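Local atomic coordinates of beta-lactamase II (Erythrobacter litoralis, PDB entry 6V72), a protein that probably hydrolyses beta-lactam antibiotics to substituted beta-amino acids as a zinc-dependent class B enzyme. Residues A68-D71 and E72-E75. Residues are numbered along the deposited sequence; the frame is centred on the assembly and turned at random.
With CA (calcium ion), chain C.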
ATOM      1  N   ALA A  68      -2.365  22.170  -1.641  1.00 14.29           N
ATOM      2  CA  ALA A  68      -1.484  21.607  -0.629  1.00 16.83           C
ATOM      3  C   ALA A  68      -2.272  20.666   0.275  1.00 17.20           C
ATOM      4  O   ALA A  68      -3.463  20.436   0.071  1.00 16.99           O
ATOM      5  CB  ALA A  68      -0.834  22.722   0.184  1.00 17.04           C
ATOM      6  N   TRP A  69      -1.601  20.113   1.293  1.00 16.91           N
ATOM      7  CA  TRP A  69      -2.290  19.223   2.221  1.00 18.13           C
ATOM      8  C   TRP A  69      -3.432  19.934   2.933  1.00 20.47           C
ATOM      9  O   TRP A  69      -4.469  19.324   3.216  1.00 20.33           O
ATOM     10  CB  TRP A  69      -1.327  18.682   3.271  1.00 18.02           C
ATOM     11  CG  TRP A  69      -0.370  17.599   2.845  1.00 15.96           C
ATOM     12  CD1 TRP A  69       0.983  17.715   2.721  1.00 19.15           C
ATOM     13  CD2 TRP A  69      -0.673  16.219   2.583  1.00 17.42           C
ATOM     14  NE1 TRP A  69       1.540  16.513   2.376  1.00 18.49           N
ATOM     15  CE2 TRP A  69       0.549  15.574   2.284  1.00 17.51           C
ATOM     16  CE3 TRP A  69      -1.851  15.472   2.561  1.00 20.48           C
ATOM     17  CZ2 TRP A  69       0.621  14.222   1.962  1.00 19.90           C
ATOM     18  CZ3 TRP A  69      -1.772  14.124   2.250  1.00 21.37           C
ATOM     19  CH2 TRP A  69      -0.549  13.523   1.947  1.00 21.58           C
ATOM     20  N   THR A  70      -3.254  21.212   3.272  1.00 17.51           N
ATOM     21  CA  THR A  70      -4.216  21.889   4.137  1.00 18.56           C
ATOM     22  C   THR A  70      -4.690  23.187   3.500  1.00 17.78           C
ATOM     23  O   THR A  70      -4.058  23.718   2.580  1.00 16.97           O
ATOM     24  CB  THR A  70      -3.638  22.200   5.523  1.00 20.24           C
ATOM     25  OG1 THR A  70      -2.625  23.200   5.412  1.00 19.64           O
ATOM     26  CG2 THR A  70      -3.041  20.952   6.150  1.00 23.84           C
ATOM     27  N   ASP A  71      -5.817  23.686   4.020  1.00 18.94           N
ATOM     28  CA  ASP A  71      -6.304  25.020   3.664  1.00 18.80           C
ATOM     29  C   ASP A  71      -5.262  26.093   3.945  1.00 17.30           C
ATOM     30  O   ASP A  71      -5.018  26.961   3.098  1.00 16.58           O
ATOM     31  CB  ASP A  71      -7.609  25.340   4.403  1.00 21.11           C
ATOM     32  CG  ASP A  71      -7.638  24.862   5.879  0.50 24.63           C
ATOM     33  OD1 ASP A  71      -6.584  24.621   6.534  0.64 28.61           O
ATOM     34  OD2 ASP A  71      -8.770  24.738   6.392  0.39 25.23           O
ATOM     35  N   GLU A  72      -4.640  26.058   5.127  1.00 16.80           N
ATOM     36  CA  GLU A  72      -3.680  27.108   5.466  1.00 16.57           C
ATOM     37  C   GLU A  72      -2.493  27.099   4.510  1.00 16.74           C
ATOM     38  O   GLU A  72      -1.993  28.157   4.102  1.00 16.57           O
ATOM     39  CB  GLU A  72      -3.189  26.943   6.906  1.00 18.61           C
ATOM     40  CG  GLU A  72      -4.272  27.131   7.932  1.00 19.83           C
ATOM     41  CD  GLU A  72      -4.940  28.481   7.786  1.00 22.22           C
ATOM     42  OE1 GLU A  72      -4.219  29.509   7.824  1.00 24.63           O
ATOM     43  OE2 GLU A  72      -6.169  28.504   7.587  1.00 22.63           O
ATOM     44  N   GLN A  73      -2.033  25.910   4.134  1.00 14.07           N
ATOM     45  CA  GLN A  73      -0.932  25.853   3.187  1.00 12.72           C
ATOM     46  C   GLN A  73      -1.381  26.324   1.813  1.00 13.27           C
ATOM     47  O   GLN A  73      -0.617  26.978   1.089  1.00 14.32           O
ATOM     48  CB  GLN A  73      -0.380  24.431   3.099  1.00 13.78           C
ATOM     49  CG  GLN A  73       0.383  23.961   4.327  1.00 14.61           C
ATOM     50  CD  GLN A  73       0.465  22.443   4.382  1.00 17.52           C
ATOM     51  OE1 GLN A  73      -0.175  21.745   3.592  1.00 18.66           O
ATOM     52  NE2 GLN A  73       1.269  21.925   5.304  1.00 20.74           N
ATOM     53  N   THR A  74      -2.596  25.950   1.416  1.00 12.82           N
ATOM     54  CA  THR A  74      -3.077  26.359   0.106  1.00 13.71           C
ATOM     55  C   THR A  74      -3.207  27.876   0.044  1.00 14.95           C
ATOM     56  O   THR A  74      -2.860  28.501  -0.965  1.00 13.59           O
ATOM     57  CB  THR A  74      -4.403  25.657  -0.195  1.00 13.86           C
ATOM     58  OG1 THR A  74      -4.171  24.238  -0.181  1.00 13.81           O
ATOM     59  CG2 THR A  74      -4.925  26.031  -1.567  1.00 16.17           C
ATOM     60  N   GLU A  75      -3.646  28.488   1.145  1.00 14.82           N
ATOM     61  CA  GLU A  75      -3.690  29.948   1.215  1.00 14.12           C
ATOM     62  C   GLU A  75      -2.299  30.545   1.012  1.00 15.86           C
ATOM     63  O   GLU A  75      -2.149  31.605   0.379  1.00 16.55           O
ATOM     64  CB  GLU A  75      -4.275  30.389   2.573  1.00 14.48           C
ATOM     65  CG  GLU A  75      -5.754  30.101   2.722  1.00 17.79           C
ATOM     66  CD  GLU A  75      -6.239  30.122   4.175  1.00 18.50           C
ATOM     67  OE1 GLU A  75      -5.463  30.476   5.082  1.00 18.90           O
ATOM     68  OE2 GLU A  75      -7.397  29.746   4.415  1.00 21.26           O
TER
HETATM   69 CA    CA C 302      -4.104  31.591   6.668  1.00 18.51          CA
HETATM   70  O   HOH W   1      -7.496  26.146   8.617  1.00 33.25           O
HETATM   71  O   HOH W   2      -2.280  30.647   5.457  1.00 18.44           O
HETATM   72  O   HOH W   3      -4.432  33.422   5.274  1.00 21.86           O
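Thr70 and Gln73 close the first turn of helix 71-84 with reciprocal bonds. Thr70 OG1, held between the backbone N and the carbonyl carbon (chi1 69°), accepts from Gln73 N at 3.1 Å, a nearly straight N-cap bond. In return the extended Gln73 side chain runs back past this hydroxyl, and its OE1 takes a weak bond from Thr70 N. The other end of the amide is fixed too, NE2 donating to Glu24 OE2.

Thr74 ties the helix to the preceding loop. Its OG1 accepts from Ala68 N and donates to Thr70 O at 2.8 Å, while Thr74 N reaches the same oxygen from the opposite face of the carbonyl plane, so two donors grip one acceptor. Beside this, Ala68 CB packs on Gln73 CB at 3.4 Å. Asp71 OD1 accepts a bent bond from Glu72 N, on its anti side but tilted out of the carboxylate plane.

The outer face carries the charge. Glu72, bent at chi2 (-56°), and the extended Glu75 each give OE1 to a calcium ion, at 2.4 Å, and waters 2 and 3 also bind it; water 2 donates to Glu72 O. The metal probably offsets the repulsion between the two carboxylates.

The Trp69 ring leads away from the helix, its NE1 bonded to Ile49 O, and lies close to His226, a zinc-binding residue whose metal is absent from this model. The Thr70-Gln73 pair is a capping box starting a helix that follows strand 61-65 in the metallo-beta-lactamase fold.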